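Local coordinates for Rab GDP-dissociation inhibitor (PDB 2BCG), which holds Rab GTPases in their GDP-bound form by inhibiting GDP release and extracts GDP-bound Rabs such as Ypt7 from membranes, serving the yeast secretory pathway, at residues Ile15-Gly20 with Thr297-Lys302; Leu38-Gln43 with Glu278-Lys283; Cys24-Leu29 with Asp432-Val437. All coordinates share one frame; numbering follows the deposited sequence.

Contact 1 (Ile15-Gly20 with Thr297-Lys302); sequences IVLGTG and TYFPEK
The hydroxyl of Tyr298 reaches past the backbone of Gly18 and accepts the backbone N-H of Lys42, whose side chain also meets the tyrosine ring in a cation-pi contact. This polar tether fixes the far end of the ring, while its body lies over Leu17. Leu17 CB sits above the centre of one face, 3.7 Å from the Tyr298 ring centroid and only 9° off the normal, a well-formed CH-pi contact. Gly18 N approaches the ring obliquely, 3.5 Å from Tyr298 CE2. A side chain on Gly18 would press on that carbon and, at this residue's positive phi, on the preceding carbonyl oxygen, hence the glycine. It lies in the Gly-Thr-Gly turn that joins the first strand of a Rossmann-type parallel sheet to helix 21-32, as in FAD-binding relatives of GDI. Replacing Tyr298 by alanine would probably uncover Leu17 CB and leave the Lys42 N-H without this acceptor. With CG anti to its carbonyl carbon (chi1 -55°), Leu17 also directs CD1 to Phe299 CE1, 4.0 Å away. The two side chains cross at about a right angle, and Phe299 continues into the apolar layer of Val292, Ala294, Ile411 and Leu413.

Contact 2 (Leu38-Gln43 with Glu278-Lys283); sequences LHIDKQ and EGVKTK
Between Ile40 and Val280 stands no flat group at all; methyls alone meet there, and the flat groups of this strand, His39 and Asp41, belong to its other surroundings. The imidazole of His39 turns to the opposite side of the sheet, where its ring meets that of Tyr259 with the planes about 40° apart. Its edge nitrogen ND1 bonds Tyr259 OH. The Asp41 carboxylate receives Gln43 N on OD2 at 2.8 Å with an N-H...O angle of 163°, on the anti side and well out of the carboxylate plane, closing an Asx turn just after the strand ends. Strand 37-40 is the second of the Rossmann-type parallel sheet, and segment 278-283 belongs to a three-stranded antiparallel meander lying over it, an arrangement also found in FAD-binding relatives. Ile40 and Val280 bridge the two layers tip to tip, Ile40 CD1 being 3.9 Å from Val280 CG2. Ile40 is extended at chi2 (168°), which carries CD1 to the full length of the side chain across the gap between the sheets; a beta-branched pair suits strands and offers apolar, mostly methyl surface. Thr282 adds CG2, 4.4 Å from Ile40 CD1. Its threonine character pays twice: CG2 faces Ile40, and the Thr282 side chain also packs on Phe287, while OG1 is tied to Gly285 O and Leu284 N at the following turn.

Contact 3 (Cys24-Leu29 with Asp432-Val437); sequences CILSGL and DIYFRV
Leu26 spreads its two methyls over neighbouring residues of the last helix. CD1 lies 3.7 Å from Ile433 CG2 and 3.9 Å from Ile433 CD1, the two side chains crossing at about a right angle, both isoleucine branches flanking one methyl. CD2 touches Tyr434 CB at 4.0 Å and lies near the ring plane, at its edge. One turn on, Leu29 CB approaches Tyr434 CE2 obliquely at 4.3 Å. Tyr434 CG is anti to the backbone N (chi1 -176°), which swings the ring along the side of helix 21-32 until its hydroxyl bonds Asp33 OD1. Leu442 packs on Leu29 and Tyr434, Val430 on Leu26. The axes of segments 24-29 and 432-437 approach to 10.9 Å, their N-to-C directions 46° apart, joining the first helix of the Rossmann-type domain to helix 424-438. There Arg436 NH1 forms a salt bridge with Asp432 OD1 (2.9 Å); Ile433 CB lies near one guanidinium face, toward its rim, and NE and NH2 reach Asp405 O and Leu413 O. The interface is thus wholly apolar, held by van der Waals packing of aliphatic and ring carbons, while hydrogen bonds and charge at its margins probably help to set the tyrosine and the helix.

Contacts 1 and 2, 10 Å apart between centres, share the parallel sheet, in which strands 14-17 and 37-40 are neighbours. Gly18 O to His39 NE2 and Thr19 OG1 to Asp41 OD1, both 2.7 Å, tie the turn after strand 14-17 to the end of strand 37-40 and the loop beyond. Contact 3 lies 14 Å from contact 1 and 18 Å from contact 2, on helix 21-32, which makes the crossover between these strands, so each contact rests on one element of a single beta-alpha-beta unit. Ser27 and His39 both bond Tyr259, which belongs to a region that interacts with Ypt1. No contact supplies a residue to the geranylgeranyl pockets, lined elsewhere, partly by helices 144-159 and 212-229.

Contact 1 (Ile15-Gly20 with Thr297-Lys302)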
loop_
_atom_site.group_PDB
_atom_site.type_symbol
_atom_site.label_atom_id
_atom_site.label_comp_id
_atom_site.label_asym_id
_atom_site.label_seq_id
_atom_site.Cartn_x
_atom_site.Cartn_y
_atom_site.Cartn_z
ATOM N N ILE A 15 -13.394 16.594 -3.749
ATOM C CA ILE A 15 -13.975 15.267 -3.469
ATOM C C ILE A 15 -13.189 14.209 -4.252
ATOM O O ILE A 15 -12.879 14.393 -5.414
ATOM C CB ILE A 15 -15.478 15.245 -3.806
ATOM C CG1 ILE A 15 -16.198 16.163 -2.810
ATOM C CG2 ILE A 15 -16.043 13.811 -3.761
ATOM C CD1 ILE A 15 -17.672 16.434 -3.173
ATOM N N VAL A 16 -12.840 13.112 -3.573
ATOM C CA VAL A 16 -12.118 12.009 -4.218
ATOM C C VAL A 16 -13.002 10.760 -4.102
ATOM O O VAL A 16 -13.550 10.506 -3.023
ATOM C CB VAL A 16 -10.742 11.796 -3.563
ATOM C CG1 VAL A 16 -9.928 10.737 -4.316
ATOM C CG2 VAL A 16 -9.965 13.136 -3.517
ATOM N N LEU A 17 -13.135 10.030 -5.208
ATOM C CA LEU A 17 -13.987 8.829 -5.286
ATOM C C LEU A 17 -13.157 7.609 -5.623
ATOM O O LEU A 17 -12.441 7.575 -6.643
ATOM C CB LEU A 17 -15.096 8.985 -6.325
ATOM C CG LEU A 17 -15.970 10.235 -6.111
ATOM C CD1 LEU A 17 -17.009 10.292 -7.237
ATOM C CD2 LEU A 17 -16.629 10.225 -4.748
ATOM N N GLY A 18 -13.287 6.609 -4.750
ATOM C CA GLY A 18 -12.498 5.384 -4.833
ATOM C C GLY A 18 -11.201 5.480 -4.070
ATOM O O GLY A 18 -10.494 6.509 -4.111
ATOM N N THR A 19 -10.880 4.399 -3.355
ATOM C CA THR A 19 -9.650 4.412 -2.556
ATOM C C THR A 19 -8.572 3.499 -3.120
ATOM O O THR A 19 -7.769 2.945 -2.357
ATOM C CB THR A 19 -9.920 4.047 -1.079
ATOM O OG1 THR A 19 -10.540 2.746 -0.997
ATOM C CG2 THR A 19 -10.827 5.070 -0.410
ATOM N N GLY A 20 -8.512 3.373 -4.449
ATOM C CA GLY A 20 -7.264 2.927 -5.069
ATOM C C GLY A 20 -6.059 3.773 -4.720
ATOM O O GLY A 20 -6.178 4.962 -4.361
ATOM N N THR A 297 -14.374 3.585 -12.457
ATOM C CA THR A 297 -15.639 2.921 -12.102
ATOM C C THR A 297 -16.723 3.907 -11.671
ATOM O O THR A 297 -17.908 3.554 -11.663
ATOM C CB THR A 297 -15.461 1.858 -10.995
ATOM O OG1 THR A 297 -15.236 2.513 -9.749
ATOM C CG2 THR A 297 -14.296 0.876 -11.316
ATOM N N TYR A 298 -16.334 5.136 -11.324
ATOM C CA TYR A 298 -17.318 6.158 -10.935
ATOM C C TYR A 298 -17.862 6.958 -12.106
ATOM O O TYR A 298 -18.901 7.599 -11.959
ATOM C CB TYR A 298 -16.731 7.126 -9.895
ATOM C CG TYR A 298 -16.525 6.417 -8.595
ATOM C CD1 TYR A 298 -17.544 6.367 -7.603
ATOM C CD2 TYR A 298 -15.346 5.719 -8.365
ATOM C CE1 TYR A 298 -17.358 5.668 -6.404
ATOM C CE2 TYR A 298 -15.158 4.993 -7.160
ATOM C CZ TYR A 298 -16.153 4.998 -6.192
ATOM O OH TYR A 298 -15.984 4.300 -5.023
ATOM N N PHE A 299 -17.148 6.942 -13.220
ATOM C CA PHE A 299 -17.515 7.753 -14.404
ATOM C C PHE A 299 -17.181 6.936 -15.648
ATOM O O PHE A 299 -16.339 7.364 -16.447
ATOM C CB PHE A 299 -16.750 9.085 -14.459
ATOM C CG PHE A 299 -17.098 10.042 -13.363
ATOM C CD1 PHE A 299 -16.386 10.052 -12.165
ATOM C CD2 PHE A 299 -18.132 10.969 -13.534
ATOM C CE1 PHE A 299 -16.708 10.980 -11.149
ATOM C CE2 PHE A 299 -18.452 11.877 -12.526
ATOM C CZ PHE A 299 -17.749 11.883 -11.333
ATOM N N PRO A 300 -17.845 5.784 -15.820
ATOM C CA PRO A 300 -17.513 4.930 -16.966
ATOM C C PRO A 300 -17.745 5.626 -18.306
ATOM O O PRO A 300 -16.974 5.408 -19.259
ATOM C CB PRO A 300 -18.423 3.697 -16.790
ATOM C CG PRO A 300 -19.546 4.150 -15.902
ATOM C CD PRO A 300 -18.917 5.197 -14.977
ATOM N N GLU A 301 -18.758 6.496 -18.352
ATOM C CA GLU A 301 -19.042 7.263 -19.579
ATOM C C GLU A 301 -17.931 8.236 -19.989
ATOM O O GLU A 301 -17.831 8.586 -21.167
ATOM C CB GLU A 301 -20.411 7.972 -19.549
ATOM C CG GLU A 301 -21.117 8.109 -18.210
ATOM C CD GLU A 301 -20.510 9.166 -17.289
ATOM O OE1 GLU A 301 -20.527 10.384 -17.623
ATOM O OE2 GLU A 301 -20.065 8.772 -16.200
ATOM N N LYS A 302 -17.082 8.636 -19.031
ATOM C CA LYS A 302 -16.015 9.597 -19.265
ATOM C C LYS A 302 -14.681 8.910 -19.539
ATOM O O LYS A 302 -13.639 9.592 -19.632
ATOM C CB LYS A 302 -15.832 10.496 -18.034
ATOM C CG LYS A 302 -17.020 11.362 -17.677
ATOM C CD LYS A 302 -17.006 12.678 -18.449
ATOM C CE LYS A 302 -18.315 13.430 -18.273
ATOM N NZ LYS A 302 -18.224 14.809 -18.819
#

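Contact 2 (Leu38-Gln43 with Glu278-Lys283)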
loop_
_atom_site.group_PDB
_atom_site.type_symbol
_atom_site.label_atom_id
_atom_site.label_comp_id
_atom_site.label_asym_id
_atom_site.label_seq_id
_atom_site.Cartn_x
_atom_site.Cartn_y
_atom_site.Cartn_z
ATOM N N LEU A 38 -12.734 15.442 0.905
ATOM C CA LEU A 38 -13.703 14.404 1.281
ATOM C C LEU A 38 -13.447 13.218 0.374
ATOM O O LEU A 38 -13.470 13.381 -0.842
ATOM C CB LEU A 38 -15.152 14.863 1.072
ATOM C CG LEU A 38 -16.200 13.767 1.361
ATOM C CD1 LEU A 38 -16.119 13.282 2.790
ATOM C CD2 LEU A 38 -17.586 14.328 1.080
ATOM N N HIS A 39 -13.162 12.049 0.963
ATOM C CA HIS A 39 -12.772 10.843 0.206
ATOM C C HIS A 39 -13.816 9.745 0.455
ATOM O O HIS A 39 -14.007 9.320 1.600
ATOM C CB HIS A 39 -11.366 10.387 0.605
ATOM C CG HIS A 39 -10.687 9.537 -0.424
ATOM N ND1 HIS A 39 -9.312 9.398 -0.509
ATOM C CD2 HIS A 39 -11.204 8.791 -1.428
ATOM C CE1 HIS A 39 -9.020 8.584 -1.509
ATOM N NE2 HIS A 39 -10.150 8.197 -2.081
ATOM N N ILE A 40 -14.512 9.331 -0.601
ATOM C CA ILE A 40 -15.617 8.380 -0.473
ATOM C C ILE A 40 -15.330 7.141 -1.283
ATOM O O ILE A 40 -14.742 7.234 -2.368
ATOM C CB ILE A 40 -16.934 9.010 -0.982
ATOM C CG1 ILE A 40 -17.200 10.360 -0.306
ATOM C CG2 ILE A 40 -18.160 8.031 -0.870
ATOM C CD1 ILE A 40 -18.349 11.160 -0.993
ATOM N N ASP A 41 -15.739 5.982 -0.748
ATOM C CA ASP A 41 -15.731 4.735 -1.530
ATOM C C ASP A 41 -17.089 4.030 -1.397
ATOM O O ASP A 41 -17.634 3.928 -0.300
ATOM C CB ASP A 41 -14.581 3.816 -1.060
ATOM C CG ASP A 41 -14.116 2.821 -2.138
ATOM O OD1 ASP A 41 -12.879 2.631 -2.291
ATOM O OD2 ASP A 41 -14.987 2.208 -2.802
ATOM N N LYS A 42 -17.613 3.563 -2.530
ATOM C CA LYS A 42 -18.821 2.719 -2.548
ATOM C C LYS A 42 -18.568 1.348 -1.908
ATOM O O LYS A 42 -19.510 0.687 -1.443
ATOM C CB LYS A 42 -19.387 2.591 -3.974
ATOM C CG LYS A 42 -18.416 2.017 -5.015
ATOM C CD LYS A 42 -18.819 2.368 -6.451
ATOM C CE LYS A 42 -17.677 2.127 -7.429
ATOM N NZ LYS A 42 -17.850 2.832 -8.739
ATOM N N GLN A 43 -17.305 0.922 -1.920
ATOM C CA GLN A 43 -16.935 -0.400 -1.429
ATOM C C GLN A 43 -16.712 -0.334 0.081
ATOM O O GLN A 43 -16.475 0.746 0.646
ATOM C CB GLN A 43 -15.696 -0.941 -2.160
ATOM C CG GLN A 43 -15.845 -0.965 -3.676
ATOM C CD GLN A 43 -14.862 -1.860 -4.380
ATOM O OE1 GLN A 43 -15.271 -2.705 -5.180
ATOM N NE2 GLN A 43 -13.568 -1.703 -4.100
ATOM N N GLU A 278 -20.093 19.597 -9.570
ATOM C CA GLU A 278 -20.340 20.408 -8.386
ATOM C C GLU A 278 -20.456 19.645 -7.058
ATOM O O GLU A 278 -20.191 20.219 -5.993
ATOM C CB GLU A 278 -21.565 21.302 -8.587
ATOM C CG GLU A 278 -21.348 22.475 -9.536
ATOM C CD GLU A 278 -22.558 23.405 -9.593
ATOM O OE1 GLU A 278 -22.345 24.609 -9.892
ATOM O OE2 GLU A 278 -23.700 22.933 -9.355
ATOM N N GLY A 279 -20.832 18.366 -7.133
ATOM C CA GLY A 279 -20.914 17.527 -5.928
ATOM C C GLY A 279 -21.502 16.147 -6.114
ATOM O O GLY A 279 -21.678 15.669 -7.239
ATOM N N VAL A 280 -21.803 15.495 -4.989
ATOM C CA VAL A 280 -22.375 14.139 -4.976
ATOM C C VAL A 280 -23.485 14.046 -3.928
ATOM O O VAL A 280 -23.414 14.711 -2.887
ATOM C CB VAL A 280 -21.306 13.022 -4.715
ATOM C CG1 VAL A 280 -20.287 12.992 -5.837
ATOM C CG2 VAL A 280 -20.647 13.185 -3.362
ATOM N N LYS A 281 -24.497 13.219 -4.211
ATOM C CA LYS A 281 -25.535 12.892 -3.239
ATOM C C LYS A 281 -25.315 11.465 -2.749
ATOM O O LYS A 281 -25.081 10.538 -3.538
ATOM C CB LYS A 281 -26.919 13.023 -3.887
ATOM C CG LYS A 281 -28.125 12.790 -2.964
ATOM C CD LYS A 281 -29.450 12.941 -3.752
ATOM C CE LYS A 281 -30.691 12.687 -2.901
ATOM N NZ LYS A 281 -31.937 13.076 -3.669
ATOM N N THR A 282 -25.389 11.304 -1.430
ATOM C CA THR A 282 -25.194 10.019 -0.795
ATOM C C THR A 282 -26.266 9.835 0.278
ATOM O O THR A 282 -27.000 10.782 0.580
ATOM C CB THR A 282 -23.799 9.961 -0.120
ATOM O OG1 THR A 282 -23.829 10.775 1.048
ATOM C CG2 THR A 282 -22.651 10.449 -1.050
ATOM N N LYS A 283 -26.335 8.621 0.844
ATOM C CA LYS A 283 -27.206 8.302 1.983
ATOM C C LYS A 283 -26.944 9.182 3.200
ATOM O O LYS A 283 -27.788 9.285 4.090
ATOM C CB LYS A 283 -27.036 6.823 2.378
ATOM C CG LYS A 283 -25.661 6.479 2.959
ATOM C CD LYS A 283 -25.496 4.980 3.170
ATOM C CE LYS A 283 -24.176 4.684 3.864
ATOM N NZ LYS A 283 -23.939 3.226 4.040
#

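Contact 3 (Cys24-Leu29 with Asp432-Val437)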
loop_
_atom_site.group_PDB
_atom_site.type_symbol
_atom_site.label_atom_id
_atom_site.label_comp_id
_atom_site.label_asym_id
_atom_site.label_seq_id
_atom_site.Cartn_x
_atom_site.Cartn_y
_atom_site.Cartn_z
ATOM N N CYS A 24 -5.668 7.638 -3.326
ATOM C CA CYS A 24 -5.220 7.850 -1.955
ATOM C C CYS A 24 -3.937 8.722 -1.939
ATOM O O CYS A 24 -3.821 9.583 -1.087
ATOM C CB CYS A 24 -4.992 6.531 -1.221
ATOM S SG CYS A 24 -6.518 5.620 -0.939
ATOM N N ILE A 25 -3.022 8.547 -2.898
ATOM C CA ILE A 25 -1.836 9.423 -2.925
ATOM C C ILE A 25 -2.238 10.863 -3.155
ATOM O O ILE A 25 -1.753 11.779 -2.470
ATOM C CB ILE A 25 -0.791 8.979 -3.976
ATOM C CG1 ILE A 25 -0.231 7.616 -3.542
ATOM C CG2 ILE A 25 0.381 9.997 -4.033
ATOM C CD1 ILE A 25 0.733 6.970 -4.578
ATOM N N LEU A 26 -3.117 11.054 -4.138
ATOM C CA LEU A 26 -3.574 12.420 -4.451
ATOM C C LEU A 26 -4.282 13.028 -3.247
ATOM O O LEU A 26 -4.024 14.196 -2.904
ATOM C CB LEU A 26 -4.444 12.411 -5.698
ATOM C CG LEU A 26 -3.620 12.144 -6.952
ATOM C CD1 LEU A 26 -4.531 11.611 -8.037
ATOM C CD2 LEU A 26 -2.911 13.449 -7.341
ATOM N N SER A 27 -5.175 12.264 -2.609
ATOM C CA SER A 27 -5.891 12.752 -1.426
ATOM C C SER A 27 -4.879 13.179 -0.346
ATOM O O SER A 27 -4.992 14.275 0.252
ATOM C CB SER A 27 -6.836 11.665 -0.918
ATOM O OG SER A 27 -7.480 12.085 0.283
ATOM N N GLY A 28 -3.868 12.343 -0.099
ATOM C CA GLY A 28 -2.827 12.713 0.883
ATOM C C GLY A 28 -2.053 13.970 0.517
ATOM O O GLY A 28 -1.877 14.850 1.350
ATOM N N LEU A 29 -1.606 14.061 -0.739
ATOM C CA LEU A 29 -0.822 15.227 -1.174
ATOM C C LEU A 29 -1.628 16.502 -1.091
ATOM O O LEU A 29 -1.111 17.556 -0.665
ATOM C CB LEU A 29 -0.296 15.034 -2.610
ATOM C CG LEU A 29 0.742 13.919 -2.756
ATOM C CD1 LEU A 29 1.050 13.742 -4.205
ATOM C CD2 LEU A 29 2.014 14.199 -1.917
ATOM N N ASP A 432 0.836 13.469 -13.195
ATOM C CA ASP A 432 0.103 14.086 -14.287
ATOM C C ASP A 432 -1.229 14.655 -13.777
ATOM O O ASP A 432 -1.581 15.804 -14.090
ATOM C CB ASP A 432 -0.119 13.062 -15.410
ATOM C CG ASP A 432 -0.859 13.648 -16.578
ATOM O OD1 ASP A 432 -1.865 13.036 -17.030
ATOM O OD2 ASP A 432 -0.459 14.766 -17.039
ATOM N N ILE A 433 -1.945 13.880 -12.960
ATOM C CA ILE A 433 -3.257 14.310 -12.430
ATOM C C ILE A 433 -3.047 15.523 -11.521
ATOM O O ILE A 433 -3.830 16.483 -11.573
ATOM C CB ILE A 433 -3.984 13.171 -11.638
ATOM C CG1 ILE A 433 -4.388 12.013 -12.562
ATOM C CG2 ILE A 433 -5.273 13.725 -10.948
ATOM C CD1 ILE A 433 -4.700 10.706 -11.787
ATOM N N TYR A 434 -1.975 15.515 -10.731
ATOM C CA TYR A 434 -1.722 16.609 -9.811
ATOM C C TYR A 434 -1.473 17.905 -10.596
ATOM O O TYR A 434 -2.023 18.959 -10.236
ATOM C CB TYR A 434 -0.528 16.299 -8.934
ATOM C CG TYR A 434 -0.248 17.339 -7.888
ATOM C CD1 TYR A 434 0.507 18.472 -8.189
ATOM C CD2 TYR A 434 -0.753 17.202 -6.595
ATOM C CE1 TYR A 434 0.782 19.419 -7.232
ATOM C CE2 TYR A 434 -0.490 18.148 -5.621
ATOM C CZ TYR A 434 0.274 19.259 -5.947
ATOM O OH TYR A 434 0.514 20.189 -4.973
ATOM N N PHE A 435 -0.645 17.819 -11.643
ATOM C CA PHE A 435 -0.384 18.965 -12.552
ATOM C C PHE A 435 -1.687 19.461 -13.187
ATOM O O PHE A 435 -1.949 20.682 -13.236
ATOM C CB PHE A 435 0.649 18.567 -13.620
ATOM C CG PHE A 435 0.952 19.663 -14.606
ATOM C CD1 PHE A 435 0.537 19.552 -15.929
ATOM C CD2 PHE A 435 1.628 20.807 -14.205
ATOM C CE1 PHE A 435 0.817 20.596 -16.861
ATOM C CE2 PHE A 435 1.912 21.847 -15.113
ATOM C CZ PHE A 435 1.495 21.740 -16.432
ATOM N N ARG A 436 -2.517 18.537 -13.663
ATOM C CA ARG A 436 -3.843 18.870 -14.217
ATOM C C ARG A 436 -4.739 19.588 -13.199
ATOM O O ARG A 436 -5.406 20.603 -13.520
ATOM C CB ARG A 436 -4.552 17.623 -14.772
ATOM C CG ARG A 436 -3.962 17.121 -16.094
ATOM C CD ARG A 436 -4.052 15.601 -16.260
ATOM N NE ARG A 436 -5.384 15.050 -16.083
ATOM C CZ ARG A 436 -5.594 13.737 -15.903
ATOM N NH1 ARG A 436 -4.545 12.909 -15.886
ATOM N NH2 ARG A 436 -6.828 13.254 -15.733
ATOM N N VAL A 437 -4.734 19.092 -11.964
ATOM C CA VAL A 437 -5.572 19.671 -10.900
ATOM C C VAL A 437 -5.054 21.044 -10.430
ATOM O O VAL A 437 -5.846 21.994 -10.268
ATOM C CB VAL A 437 -5.702 18.666 -9.721
ATOM C CG1 VAL A 437 -6.332 19.331 -8.480
ATOM C CG2 VAL A 437 -6.519 17.477 -10.135
#